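Local structure of SPT6 (Antonospora locustae, 2XP1) at residues E26-R30 with V57-M61; S32-L37 with L49-F53; G45-L49 with H60-E65; N94-I98 with V153-L157; K122-Y128 with T138-N143. The protein is a transcription elongation factor and histone chaperone whose C-terminal tandem SH2 module enables its interaction with RNA polymerase II, probably through phosphorylated peptides. All blocks are in the same frame, centred on the assembly; numbering follows the deposited sequence.

Contact 1 (E26-R30 with V57-M61); sequences ENYLR and VFVHM
Glu26, on helix 22-31, serves two aromatic residues of strand 57-65 at once, Phe58 with its aliphatic part and His60 with its carboxylate. Its CG lies beside the backbone N (chi1 -60°) and the chain runs on extended (chi2 -165°), passing along the Phe58 ring to deliver OE2 to His60. The polar contact is a His-carboxylate hydrogen bond: His60 NE2 donates to Glu26 OE2 at 3.0 Å with an N-H...O angle of 154°. OE2 accepts through its anti lone pair, turned away from OE1. The apolar contacts gather round Phe58. Glu26 CB stands 3.9 Å from the ring centroid, a CH-pi contact over one face, while Leu29 CB approaches Phe58 CE2 obliquely at 3.6 Å. Arg30 CG reaches the ring edge, 4.0 Å from Phe58 CZ. Charge adds a third element, Arg30 NH2 lying 3.5 Å from Glu26 OE1 without an N-H aimed at it. Bonds to Glu26 and, at ND1, to Arg39 NH2 fix the imidazole's rotation; Arg30 and the His60 N-H would favour an ionised Glu26.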
# COMPACT_ATOMS: atom_id res chain seq x y z
N GLU A 26 -0.17 -20.32 -19.18
CA GLU A 26 -1.59 -20.28 -19.01
C GLU A 26 -2.13 -21.67 -19.31
O GLU A 26 -2.91 -22.20 -18.54
CB GLU A 26 -2.20 -19.23 -19.91
CG GLU A 26 -1.66 -17.84 -19.61
CD GLU A 26 -2.49 -16.73 -20.22
OE1 GLU A 26 -3.31 -17.04 -21.13
OE2 GLU A 26 -2.32 -15.54 -19.82
N ASN A 27 -1.65 -22.28 -20.38
CA ASN A 27 -1.99 -23.69 -20.66
C ASN A 27 -1.74 -24.59 -19.48
O ASN A 27 -2.64 -25.32 -19.04
CB ASN A 27 -1.22 -24.24 -21.84
CG ASN A 27 -2.10 -24.47 -23.02
OD1 ASN A 27 -3.27 -24.07 -23.00
ND2 ASN A 27 -1.58 -25.12 -24.04
N TYR A 28 -0.51 -24.53 -18.97
CA TYR A 28 -0.12 -25.37 -17.88
C TYR A 28 -0.99 -25.08 -16.67
O TYR A 28 -1.41 -26.01 -15.99
CB TYR A 28 1.34 -25.14 -17.54
CG TYR A 28 1.77 -25.83 -16.27
CD1 TYR A 28 2.16 -27.18 -16.26
CD2 TYR A 28 1.78 -25.13 -15.07
CE1 TYR A 28 2.56 -27.81 -15.08
CE2 TYR A 28 2.17 -25.73 -13.88
CZ TYR A 28 2.57 -27.07 -13.89
OH TYR A 28 2.96 -27.63 -12.71
N LEU A 29 -1.26 -23.81 -16.41
CA LEU A 29 -2.11 -23.46 -15.30
C LEU A 29 -3.57 -23.85 -15.53
O LEU A 29 -4.29 -24.15 -14.58
CB LEU A 29 -1.98 -21.96 -14.94
CG LEU A 29 -0.63 -21.42 -14.42
CD1 LEU A 29 -0.64 -19.91 -14.18
CD2 LEU A 29 -0.19 -22.10 -13.13
N ARG A 30 -4.04 -23.81 -16.78
CA ARG A 30 -5.44 -24.15 -17.08
C ARG A 30 -5.74 -25.55 -16.55
O ARG A 30 -6.78 -25.77 -15.92
CB ARG A 30 -5.77 -24.11 -18.59
CG ARG A 30 -6.33 -22.79 -19.14
CD ARG A 30 -6.39 -22.76 -20.69
NE ARG A 30 -6.26 -21.40 -21.22
CZ ARG A 30 -5.28 -20.96 -22.01
NH1 ARG A 30 -4.30 -21.77 -22.40
NH2 ARG A 30 -5.26 -19.69 -22.42
N VAL A 57 -8.55 -16.24 -16.68
CA VAL A 57 -7.97 -14.98 -16.19
C VAL A 57 -6.61 -15.19 -15.58
O VAL A 57 -6.47 -15.86 -14.56
CB VAL A 57 -8.89 -14.27 -15.20
CG1 VAL A 57 -8.28 -12.91 -14.80
CG2 VAL A 57 -10.30 -14.09 -15.81
N PHE A 58 -5.60 -14.63 -16.21
CA PHE A 58 -4.25 -14.77 -15.69
C PHE A 58 -3.58 -13.42 -15.44
O PHE A 58 -3.69 -12.50 -16.25
CB PHE A 58 -3.42 -15.66 -16.63
CG PHE A 58 -4.00 -17.03 -16.79
CD1 PHE A 58 -4.93 -17.28 -17.79
CD2 PHE A 58 -3.66 -18.06 -15.92
CE1 PHE A 58 -5.50 -18.54 -17.93
CE2 PHE A 58 -4.24 -19.32 -16.05
CZ PHE A 58 -5.15 -19.56 -17.06
N VAL A 59 -2.90 -13.29 -14.30
CA VAL A 59 -2.20 -12.06 -14.03
C VAL A 59 -0.71 -12.36 -14.13
O VAL A 59 -0.21 -13.30 -13.49
CB VAL A 59 -2.55 -11.55 -12.64
CG1 VAL A 59 -1.60 -10.49 -12.22
CG2 VAL A 59 -3.96 -10.97 -12.66
N HIS A 60 -0.01 -11.56 -14.95
CA HIS A 60 1.42 -11.64 -15.17
C HIS A 60 2.11 -10.44 -14.53
O HIS A 60 1.90 -9.31 -15.00
CB HIS A 60 1.65 -11.61 -16.67
CG HIS A 60 1.12 -12.82 -17.37
ND1 HIS A 60 1.94 -13.80 -17.88
CD2 HIS A 60 -0.14 -13.26 -17.56
CE1 HIS A 60 1.21 -14.77 -18.40
NE2 HIS A 60 -0.07 -14.46 -18.22
N MET A 61 2.94 -10.66 -13.50
CA MET A 61 3.67 -9.56 -12.87
C MET A 61 5.17 -9.66 -13.02
O MET A 61 5.76 -10.59 -12.53
CB MET A 61 3.35 -9.52 -11.39
CG MET A 61 1.94 -9.14 -11.12
SD MET A 61 1.68 -9.22 -9.37
CE MET A 61 0.16 -10.10 -9.38

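Contact 2 (S32-L37 with L49-F53)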
# COMPACT_ATOMS: atom_id res chain seq x y z
N SER A 32 -3.57 -27.53 -14.52
CA SER A 32 -2.88 -27.90 -13.27
C SER A 32 -3.79 -27.55 -12.07
O SER A 32 -4.72 -26.76 -12.21
CB SER A 32 -1.53 -27.15 -13.18
OG SER A 32 -0.78 -27.44 -12.00
N THR A 33 -3.55 -28.16 -10.92
CA THR A 33 -4.14 -27.67 -9.66
C THR A 33 -3.41 -26.40 -9.18
O THR A 33 -3.96 -25.63 -8.39
CB THR A 33 -4.15 -28.75 -8.50
OG1 THR A 33 -2.86 -29.36 -8.37
CG2 THR A 33 -5.21 -29.81 -8.73
N ASP A 34 -2.16 -26.22 -9.65
CA ASP A 34 -1.32 -25.06 -9.31
C ASP A 34 -2.03 -23.73 -9.56
O ASP A 34 -2.74 -23.58 -10.57
CB ASP A 34 -0.02 -25.03 -10.14
CG ASP A 34 0.91 -26.20 -9.85
OD1 ASP A 34 0.53 -27.08 -9.05
OD2 ASP A 34 2.01 -26.26 -10.46
N ASP A 35 -1.80 -22.77 -8.66
CA ASP A 35 -2.45 -21.47 -8.72
C ASP A 35 -1.57 -20.41 -9.36
O ASP A 35 -2.10 -19.37 -9.77
CB ASP A 35 -2.77 -21.00 -7.32
CG ASP A 35 -3.98 -21.70 -6.73
OD1 ASP A 35 -4.73 -22.36 -7.50
OD2 ASP A 35 -4.15 -21.57 -5.50
N PHE A 36 -0.24 -20.64 -9.39
CA PHE A 36 0.74 -19.68 -9.92
C PHE A 36 2.06 -20.36 -10.28
O PHE A 36 2.33 -21.47 -9.87
CB PHE A 36 1.02 -18.59 -8.89
CG PHE A 36 1.80 -19.08 -7.73
CD1 PHE A 36 3.18 -19.00 -7.73
CD2 PHE A 36 1.15 -19.64 -6.63
CE1 PHE A 36 3.93 -19.47 -6.65
CE2 PHE A 36 1.88 -20.12 -5.55
CZ PHE A 36 3.28 -20.04 -5.56
N LEU A 37 2.88 -19.68 -11.04
CA LEU A 37 4.23 -20.20 -11.32
C LEU A 37 4.97 -18.96 -11.67
O LEU A 37 4.38 -17.90 -11.71
CB LEU A 37 4.23 -21.17 -12.52
CG LEU A 37 3.53 -20.73 -13.81
CD1 LEU A 37 4.40 -19.79 -14.57
CD2 LEU A 37 3.12 -21.96 -14.71
N LEU A 49 5.80 -13.54 -12.67
CA LEU A 49 4.90 -14.27 -11.81
C LEU A 49 3.59 -14.33 -12.58
O LEU A 49 3.13 -13.31 -13.08
CB LEU A 49 4.70 -13.47 -10.52
CG LEU A 49 3.58 -13.86 -9.57
CD1 LEU A 49 3.92 -15.20 -8.97
CD2 LEU A 49 3.45 -12.80 -8.44
N VAL A 50 3.03 -15.53 -12.70
CA VAL A 50 1.75 -15.72 -13.35
C VAL A 50 0.87 -16.35 -12.26
O VAL A 50 1.21 -17.39 -11.71
CB VAL A 50 1.85 -16.67 -14.59
CG1 VAL A 50 0.52 -16.71 -15.40
CG2 VAL A 50 3.01 -16.26 -15.53
N ILE A 51 -0.23 -15.65 -11.94
CA ILE A 51 -1.26 -16.12 -11.02
C ILE A 51 -2.57 -16.37 -11.80
O ILE A 51 -3.04 -15.48 -12.52
CB ILE A 51 -1.55 -15.08 -9.94
CG1 ILE A 51 -0.24 -14.63 -9.23
CG2 ILE A 51 -2.48 -15.64 -8.93
CD1 ILE A 51 -0.43 -13.45 -8.25
N LYS A 52 -3.13 -17.56 -11.68
CA LYS A 52 -4.40 -17.91 -12.31
C LYS A 52 -5.54 -17.35 -11.44
O LYS A 52 -5.73 -17.78 -10.30
CB LYS A 52 -4.51 -19.44 -12.41
CG LYS A 52 -5.91 -20.00 -12.57
CD LYS A 52 -5.93 -21.52 -12.87
CE LYS A 52 -5.63 -22.38 -11.63
NZ LYS A 52 -5.35 -23.83 -12.01
N PHE A 53 -6.27 -16.37 -11.94
CA PHE A 53 -7.39 -15.82 -11.15
C PHE A 53 -8.62 -16.69 -11.33
O PHE A 53 -9.36 -16.90 -10.37
CB PHE A 53 -7.67 -14.36 -11.52
CG PHE A 53 -6.90 -13.39 -10.68
CD1 PHE A 53 -5.58 -13.65 -10.33
CD2 PHE A 53 -7.46 -12.20 -10.30
CE1 PHE A 53 -4.86 -12.75 -9.56
CE2 PHE A 53 -6.75 -11.30 -9.50
CZ PHE A 53 -5.47 -11.57 -9.15
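Leu37 and Val50 lie side by side on one face of the hairpin 36-40/46-52, in the sheet of the first SH2 domain, with Leu37 CD1 3.9 Å from Val50 CG2. On the other face Phe36 turns its ring away from strand 46-52: with chi1 at 71°, CG sits between the backbone N and the carbonyl carbon, and contact is left to Phe36 CB, 4.2 Å from Ile51 CG1, and to Phe36 CD1, 4.1 Å from Leu49 CD1. Between the two faces runs the backbone ladder. Leu37 and Val50 form a hydrogen-bonded pair, Val50 N to Leu37 O being nearly straight at 176°, and Lys52 N gives a further bond to Asp35 O. At the polar edge the Lys52 chain bends at chi3 (75°), bringing NZ 3.0 Å from Asp34 O. Asp34 O ties the loop, and Leu29 O the last turn of helix 22-31, to this ammonium of strand 46-52. That helix covers the Leu37-Val50 face through Leu29, whereas Phe36 and Leu49 pack on Val88 of helix 80-100.

Contact 3 (G45-L49 with H60-E65). With SO4 (sulfate ion), chain B.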
# COMPACT_ATOMS: atom_id res chain seq x y z
N GLY A 45 16.92 -9.88 -17.37
CA GLY A 45 16.82 -9.10 -16.13
C GLY A 45 15.64 -9.43 -15.23
O GLY A 45 15.59 -8.99 -14.08
N TYR A 46 14.68 -10.19 -15.74
CA TYR A 46 13.47 -10.44 -14.97
C TYR A 46 12.80 -11.79 -15.27
O TYR A 46 12.98 -12.36 -16.35
CB TYR A 46 12.48 -9.28 -15.18
CG TYR A 46 11.91 -9.21 -16.58
CD1 TYR A 46 10.72 -9.86 -16.90
CD2 TYR A 46 12.57 -8.52 -17.58
CE1 TYR A 46 10.20 -9.79 -18.22
CE2 TYR A 46 12.06 -8.45 -18.87
CZ TYR A 46 10.88 -9.08 -19.18
OH TYR A 46 10.40 -9.00 -20.48
N CYS A 47 12.01 -12.28 -14.32
CA CYS A 47 11.06 -13.34 -14.61
C CYS A 47 9.66 -12.77 -14.37
O CYS A 47 9.52 -11.60 -14.02
CB CYS A 47 11.32 -14.56 -13.75
SG CYS A 47 11.47 -14.18 -12.01
N VAL A 48 8.64 -13.59 -14.57
CA VAL A 48 7.29 -13.10 -14.47
C VAL A 48 6.46 -14.09 -13.67
O VAL A 48 6.43 -15.30 -13.95
CB VAL A 48 6.62 -12.88 -15.84
CG1 VAL A 48 5.23 -12.30 -15.60
CG2 VAL A 48 7.42 -11.93 -16.71
N LEU A 49 5.80 -13.54 -12.67
CA LEU A 49 4.90 -14.27 -11.81
C LEU A 49 3.59 -14.33 -12.58
O LEU A 49 3.13 -13.31 -13.08
CB LEU A 49 4.70 -13.47 -10.52
CG LEU A 49 3.58 -13.86 -9.57
CD1 LEU A 49 3.92 -15.20 -8.97
CD2 LEU A 49 3.45 -12.80 -8.44
N HIS A 60 -0.01 -11.56 -14.95
CA HIS A 60 1.42 -11.64 -15.17
C HIS A 60 2.11 -10.44 -14.53
O HIS A 60 1.90 -9.31 -15.00
CB HIS A 60 1.65 -11.61 -16.67
CG HIS A 60 1.12 -12.82 -17.37
ND1 HIS A 60 1.94 -13.80 -17.88
CD2 HIS A 60 -0.14 -13.26 -17.56
CE1 HIS A 60 1.21 -14.77 -18.40
NE2 HIS A 60 -0.07 -14.46 -18.22
N MET A 61 2.94 -10.66 -13.50
CA MET A 61 3.67 -9.56 -12.87
C MET A 61 5.17 -9.66 -13.02
O MET A 61 5.76 -10.59 -12.53
CB MET A 61 3.35 -9.52 -11.39
CG MET A 61 1.94 -9.14 -11.12
SD MET A 61 1.68 -9.22 -9.37
CE MET A 61 0.16 -10.10 -9.38
N LYS A 62 5.80 -8.66 -13.63
CA LYS A 62 7.25 -8.61 -13.76
C LYS A 62 7.99 -8.69 -12.38
O LYS A 62 7.67 -7.95 -11.46
CB LYS A 62 7.62 -7.35 -14.57
CG LYS A 62 9.09 -7.19 -14.96
CD LYS A 62 9.35 -6.33 -16.26
CE LYS A 62 8.96 -4.83 -16.10
NZ LYS A 62 9.25 -3.99 -17.33
N ILE A 63 8.93 -9.63 -12.23
CA ILE A 63 9.77 -9.70 -11.05
C ILE A 63 11.14 -9.46 -11.54
O ILE A 63 11.69 -10.29 -12.28
CB ILE A 63 9.77 -11.08 -10.35
CG1 ILE A 63 8.39 -11.42 -9.76
CG2 ILE A 63 10.88 -11.15 -9.25
CD1 ILE A 63 8.27 -12.93 -9.32
N GLU A 64 11.71 -8.33 -11.14
CA GLU A 64 13.06 -7.98 -11.54
C GLU A 64 14.12 -8.55 -10.61
O GLU A 64 13.95 -8.57 -9.39
CB GLU A 64 13.22 -6.47 -11.69
CG GLU A 64 12.38 -5.91 -12.82
CD GLU A 64 13.00 -4.67 -13.42
OE1 GLU A 64 14.15 -4.79 -13.89
OE2 GLU A 64 12.34 -3.58 -13.43
N GLU A 65 15.20 -9.05 -11.21
CA GLU A 65 16.34 -9.55 -10.45
C GLU A 65 17.45 -8.55 -10.51
O GLU A 65 17.90 -8.18 -11.60
CB GLU A 65 16.84 -10.87 -11.02
CG GLU A 65 18.04 -11.42 -10.27
CD GLU A 65 18.41 -12.82 -10.73
OE1 GLU A 65 19.42 -12.96 -11.46
OE2 GLU A 65 17.66 -13.78 -10.37
S SO4 B . 7.07 -10.62 -21.17
O1 SO4 B . 5.92 -10.88 -20.31
O2 SO4 B . 7.98 -11.74 -21.23
O3 SO4 B . 7.76 -9.47 -20.59
O4 SO4 B . 6.67 -10.31 -22.53
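Tyr46 and Lys62 cross on one face of the antiparallel hairpin 46-52/57-65, part of the central sheet of the N-terminal SH2 fold. Paired backbone bonds at Cys47-Ile63 and Leu49-Met61 fix the register, and on the opposite face Leu49 CB meets Ile63 CD1 at 3.8 Å, with Cys47 SG against Ile63 CB. Sulfate B, probably from the crystallisation liquor, is also bonded by Arg39 and Ser42, a setting consistent with the phosphate pocket of SH2 domains. Tyr46 leads to it. Its CB begins 3.2 Å from Ile63 O. Next, CG and CD1 lie under the Lys62 chain, whose CG is 3.7 Å from Tyr46 CD1 and whose CD stands 3.8 Å from the ring centroid, 12° off the normal: a CH-pi contact over the face. The lysine bends at chi3 (66°), and its NZ offers at most a weak, long cation-pi attraction. Tyr46 CE1 comes 3.4 Å from sulfate O3, and at the tip Tyr46 OH donates to the same O3 at 2.7 Å, with that oxygen near the ring plane.

Contact 4 (N94-I98 with V153-L157); sequences NLKSI and VSDML
Asn94 of helix 80-100 carries the polar side of this contact, its amide nitrogen reaching into the segment 153-157, a turn between two strand ends. Asn94 ND2 donates to Ser154 O at 2.9 Å with an N-H...O angle of 155°. The donor stands above the carbonyl plane, 53° out of it, so the bond does not use a lone-pair direction. Met156 O is also close, 3.1 Å from Asn94 ND2. The side-chain amide thus lies among backbone carbonyls while being buried, and the Ser154 bond answers at least part of its polarity. Beside it is the tightly packed part. Ile98 CG1 lies beside the backbone N (chi1 -78°) and the chain runs on extended, so that CD1 meets Val153 CG1 tip to tip at 3.8 Å and slides past Leu157, whose CD2 lies 3.8 Å from Ile98 CD1. Leu95 CD2 completes this patch, crossing Val153 at about a right angle with 4.1 Å to Val153 CG1. The outer side is looser. Asp155 and Met156 direct their CB atoms away from the helix, Asp155 is exposed, and Met156 packs on Asn161 of the second subunit. Inward, Leu95 and Val153 touch Phe53, at the corner where the chain turns from the first sheet, while Ile98 and Val153 touch Leu137 of strand 136-142, which places the contact at the junction of the two SH2 units of the tandem.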
# COMPACT_ATOMS: atom_id res chain seq x y z
N ASN A 94 -6.88 -13.77 -0.54
CA ASN A 94 -7.88 -12.89 -1.11
C ASN A 94 -8.76 -13.54 -2.21
O ASN A 94 -9.99 -13.50 -2.11
CB ASN A 94 -7.18 -11.66 -1.66
CG ASN A 94 -8.01 -10.45 -1.52
OD1 ASN A 94 -9.05 -10.49 -0.86
ND2 ASN A 94 -7.58 -9.37 -2.13
N LEU A 95 -8.14 -14.12 -3.24
CA LEU A 95 -8.89 -14.79 -4.30
C LEU A 95 -9.82 -15.85 -3.73
O LEU A 95 -10.96 -15.98 -4.19
CB LEU A 95 -7.94 -15.47 -5.28
CG LEU A 95 -7.12 -14.58 -6.20
CD1 LEU A 95 -6.17 -15.42 -7.03
CD2 LEU A 95 -8.05 -13.81 -7.11
N LYS A 96 -9.33 -16.62 -2.74
CA LYS A 96 -10.19 -17.67 -2.14
C LYS A 96 -11.49 -17.10 -1.57
O LYS A 96 -12.57 -17.64 -1.83
CB LYS A 96 -9.44 -18.56 -1.10
CG LYS A 96 -10.37 -19.46 -0.23
CD LYS A 96 -9.60 -20.44 0.70
CE LYS A 96 -10.53 -20.97 1.80
NZ LYS A 96 -11.01 -22.38 1.58
N SER A 97 -11.38 -16.00 -0.81
CA SER A 97 -12.55 -15.36 -0.15
C SER A 97 -13.50 -14.85 -1.19
O SER A 97 -14.71 -15.05 -1.08
CB SER A 97 -12.12 -14.15 0.71
OG SER A 97 -11.18 -14.54 1.71
N ILE A 98 -12.94 -14.19 -2.20
CA ILE A 98 -13.70 -13.56 -3.25
C ILE A 98 -14.63 -14.61 -3.85
O ILE A 98 -15.84 -14.39 -3.91
CB ILE A 98 -12.76 -12.93 -4.32
CG1 ILE A 98 -12.20 -11.59 -3.82
CG2 ILE A 98 -13.44 -12.78 -5.67
CD1 ILE A 98 -10.96 -11.06 -4.60
N VAL A 153 -7.28 -6.32 -7.08
CA VAL A 153 -7.09 -7.49 -6.23
C VAL A 153 -5.60 -7.74 -5.94
O VAL A 153 -4.87 -8.27 -6.80
CB VAL A 153 -7.70 -8.79 -6.83
CG1 VAL A 153 -7.56 -9.90 -5.88
CG2 VAL A 153 -9.19 -8.61 -7.19
N SER A 154 -5.20 -7.43 -4.71
CA SER A 154 -3.85 -7.59 -4.23
C SER A 154 -4.00 -8.37 -2.91
O SER A 154 -4.75 -9.35 -2.87
CB SER A 154 -3.23 -6.20 -4.01
OG SER A 154 -4.13 -5.41 -3.18
N ASP A 155 -3.36 -7.96 -1.82
CA ASP A 155 -3.68 -8.62 -0.54
C ASP A 155 -4.98 -8.08 0.01
O ASP A 155 -5.61 -8.66 0.91
CB ASP A 155 -2.55 -8.54 0.48
CG ASP A 155 -2.29 -7.15 0.97
OD1 ASP A 155 -2.19 -6.98 2.21
OD2 ASP A 155 -2.18 -6.23 0.12
N MET A 156 -5.37 -6.95 -0.55
CA MET A 156 -6.59 -6.31 -0.16
C MET A 156 -7.38 -6.10 -1.40
O MET A 156 -6.92 -6.36 -2.49
CB MET A 156 -6.31 -4.95 0.52
CG MET A 156 -5.38 -5.03 1.69
SD MET A 156 -6.04 -5.78 3.19
CE MET A 156 -7.12 -4.54 3.84
N LEU A 157 -8.60 -5.65 -1.19
CA LEU A 157 -9.43 -5.14 -2.24
C LEU A 157 -9.25 -3.63 -2.21
O LEU A 157 -9.37 -3.00 -1.14
CB LEU A 157 -10.88 -5.52 -1.95
CG LEU A 157 -11.10 -7.04 -1.98
CD1 LEU A 157 -12.56 -7.49 -1.74
CD2 LEU A 157 -10.70 -7.50 -3.34

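Contact 5 (K122-Y128 with T138-N143). With SO4 (sulfate ion), chain C.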
# COMPACT_ATOMS: atom_id res chain seq x y z
N LYS A 122 -34.82 -3.28 -4.85
CA LYS A 122 -33.53 -3.06 -4.24
C LYS A 122 -32.48 -2.99 -5.33
O LYS A 122 -32.75 -3.38 -6.48
CB LYS A 122 -33.23 -4.20 -3.27
CG LYS A 122 -33.18 -5.56 -3.93
CD LYS A 122 -32.40 -6.56 -3.11
CE LYS A 122 -31.87 -7.68 -3.98
NZ LYS A 122 -32.05 -9.01 -3.35
N VAL A 123 -31.30 -2.49 -4.99
CA VAL A 123 -30.13 -2.61 -5.85
C VAL A 123 -29.64 -4.05 -5.87
O VAL A 123 -29.45 -4.67 -4.82
CB VAL A 123 -28.98 -1.74 -5.37
CG1 VAL A 123 -27.76 -1.92 -6.29
CG2 VAL A 123 -29.44 -0.30 -5.32
N VAL A 124 -29.45 -4.56 -7.08
CA VAL A 124 -29.00 -5.90 -7.34
C VAL A 124 -27.56 -5.78 -7.76
O VAL A 124 -27.22 -4.94 -8.60
CB VAL A 124 -29.80 -6.55 -8.49
CG1 VAL A 124 -29.34 -7.96 -8.72
CG2 VAL A 124 -31.29 -6.55 -8.15
N TYR A 125 -26.69 -6.60 -7.19
CA TYR A 125 -25.30 -6.45 -7.54
C TYR A 125 -24.62 -7.77 -7.58
O TYR A 125 -25.05 -8.70 -6.91
CB TYR A 125 -24.59 -5.55 -6.54
CG TYR A 125 -24.65 -6.01 -5.11
CD1 TYR A 125 -23.60 -6.74 -4.56
CD2 TYR A 125 -25.76 -5.72 -4.30
CE1 TYR A 125 -23.64 -7.15 -3.22
CE2 TYR A 125 -25.81 -6.13 -2.97
CZ TYR A 125 -24.73 -6.84 -2.44
OH TYR A 125 -24.77 -7.26 -1.12
N ALA A 126 -23.54 -7.84 -8.36
CA ALA A 126 -22.85 -9.10 -8.56
C ALA A 126 -21.40 -8.81 -8.63
O ALA A 126 -21.03 -7.66 -8.86
CB ALA A 126 -23.33 -9.77 -9.84
N PHE A 127 -20.57 -9.83 -8.44
CA PHE A 127 -19.12 -9.67 -8.62
C PHE A 127 -18.60 -10.75 -9.54
O PHE A 127 -19.02 -11.88 -9.44
CB PHE A 127 -18.35 -9.80 -7.30
CG PHE A 127 -18.62 -8.73 -6.32
CD1 PHE A 127 -19.72 -8.84 -5.45
CD2 PHE A 127 -17.77 -7.65 -6.21
CE1 PHE A 127 -20.00 -7.86 -4.51
CE2 PHE A 127 -18.00 -6.64 -5.28
CZ PHE A 127 -19.15 -6.75 -4.40
N TYR A 128 -17.68 -10.38 -10.43
CA TYR A 128 -16.98 -11.31 -11.30
C TYR A 128 -15.63 -10.74 -11.69
O TYR A 128 -15.45 -9.53 -11.68
CB TYR A 128 -17.81 -11.63 -12.53
CG TYR A 128 -18.39 -10.45 -13.30
CD1 TYR A 128 -17.69 -9.89 -14.39
CD2 TYR A 128 -19.64 -9.91 -12.97
CE1 TYR A 128 -18.21 -8.83 -15.11
CE2 TYR A 128 -20.17 -8.84 -13.69
CZ TYR A 128 -19.44 -8.32 -14.75
OH TYR A 128 -19.95 -7.27 -15.47
N THR A 138 -14.67 -7.04 -11.13
CA THR A 138 -15.78 -6.18 -11.53
C THR A 138 -16.91 -6.25 -10.52
O THR A 138 -17.40 -7.32 -10.19
CB THR A 138 -16.25 -6.52 -12.96
OG1 THR A 138 -15.13 -6.38 -13.84
CG2 THR A 138 -17.34 -5.62 -13.44
N PHE A 139 -17.28 -5.08 -9.99
CA PHE A 139 -18.47 -4.89 -9.18
C PHE A 139 -19.55 -4.33 -10.11
O PHE A 139 -19.42 -3.19 -10.57
CB PHE A 139 -18.21 -3.88 -8.05
CG PHE A 139 -19.45 -3.45 -7.33
CD1 PHE A 139 -20.32 -4.39 -6.76
CD2 PHE A 139 -19.78 -2.09 -7.24
CE1 PHE A 139 -21.48 -4.00 -6.09
CE2 PHE A 139 -20.95 -1.67 -6.57
CZ PHE A 139 -21.80 -2.63 -6.01
N ALA A 140 -20.58 -5.13 -10.38
CA ALA A 140 -21.68 -4.79 -11.28
C ALA A 140 -22.94 -4.56 -10.47
O ALA A 140 -23.27 -5.35 -9.60
CB ALA A 140 -21.94 -5.90 -12.29
N TYR A 141 -23.66 -3.49 -10.77
CA TYR A 141 -24.88 -3.25 -10.06
C TYR A 141 -26.00 -2.67 -10.88
O TYR A 141 -25.76 -1.94 -11.83
CB TYR A 141 -24.64 -2.45 -8.79
CG TYR A 141 -24.16 -1.05 -8.98
CD1 TYR A 141 -25.04 0.02 -8.84
CD2 TYR A 141 -22.81 -0.77 -9.24
CE1 TYR A 141 -24.63 1.34 -8.99
CE2 TYR A 141 -22.37 0.56 -9.38
CZ TYR A 141 -23.30 1.61 -9.24
OH TYR A 141 -22.93 2.93 -9.37
N ASN A 142 -27.23 -3.01 -10.50
CA ASN A 142 -28.41 -2.55 -11.20
C ASN A 142 -29.37 -1.79 -10.27
O ASN A 142 -29.94 -2.37 -9.32
CB ASN A 142 -29.09 -3.73 -11.90
CG ASN A 142 -30.03 -3.30 -13.02
OD1 ASN A 142 -30.13 -2.12 -13.36
ND2 ASN A 142 -30.72 -4.27 -13.61
N ASN A 143 -29.52 -0.49 -10.54
CA ASN A 143 -30.39 0.44 -9.80
C ASN A 143 -31.44 1.07 -10.73
O ASN A 143 -32.12 2.02 -10.36
CB ASN A 143 -29.55 1.54 -9.14
CG ASN A 143 -28.84 2.46 -10.16
OD1 ASN A 143 -28.89 2.24 -11.37
ND2 ASN A 143 -28.18 3.50 -9.66
S SO4 C . -14.82 -6.67 -17.89
O1 SO4 C . -15.71 -6.12 -18.92
O2 SO4 C . -14.16 -7.87 -18.43
O3 SO4 C . -15.58 -7.05 -16.70
O4 SO4 C . -13.84 -5.66 -17.52
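Strands 124-128 and 138-142 run antiparallel at 163°, their axes 4.6 Å apart, with two backbone hydrogen bonds at each of the pairs Val124-Asn142, Ala126-Ala140 and Tyr128-Thr138. Aromatic side chains fill one face. Phe127 and Phe139 meet obliquely, their planes 34° apart and centroids 5.2 Å from each other; Phe139 CD1 comes over the Phe127 face, 3.5 Å from Phe127 CZ. The next atom of the same ring, Phe139 CE1, presses on Tyr125 CB at 3.5 Å. A chi1 of 169° carries the Phe139 ring across the ladder to both residues. This hairpin forms one side of the antiparallel sheet of the second SH2 domain, and helix 167-175 packs on this aromatic face, with Phe170 edge-to-face on Phe139. The other face carries Tyr128, Thr138, Ala140, Val124 and Asn142. Tyr128 lays its ring beneath Thr138, with Thr138 CB over the face toward the rim and Thr138 CG2 3.7 Å from Tyr128 CZ, while Ala140 CB touches Tyr128 CE2 obliquely. Asn142 ND2 is bonded to Leu115 O, and Ala140 also packs on Leu115, in helix 112-116. The methyl of Thr138 being turned to the ring, its OG1 is left to donate to O3 of sulfate C at 3.0 Å. That anion, probably from the crystallisation liquor, is further held by Tyr150, Ser130 and the backbone N atoms of Arg131 and Lys132.

Contacts 1, 2 and 3 share the first sheet: contact 2 is nested inside the loop closed by contact 1, their centres about 6 Å apart, and contact 3 continues strand 57-65 of contact 1 and strand 46-52 of contact 2, its centre about 14 Å from each. His60 links them, its ND1 3.6 Å from Val50 CG2 and its side chain about 5 Å from the sulfate of contact 3, the probable phosphate site. Contact 5 belongs to the second sheet, about 35 Å from contact 3 between centres, and has a sulfate of its own. Contact 4 lies between: Leu95 CD2 touches Phe53 CD2 of contact 2 at 3.6 Å, whereas contact 5 is nested in its loop, about 18 Å away between centres.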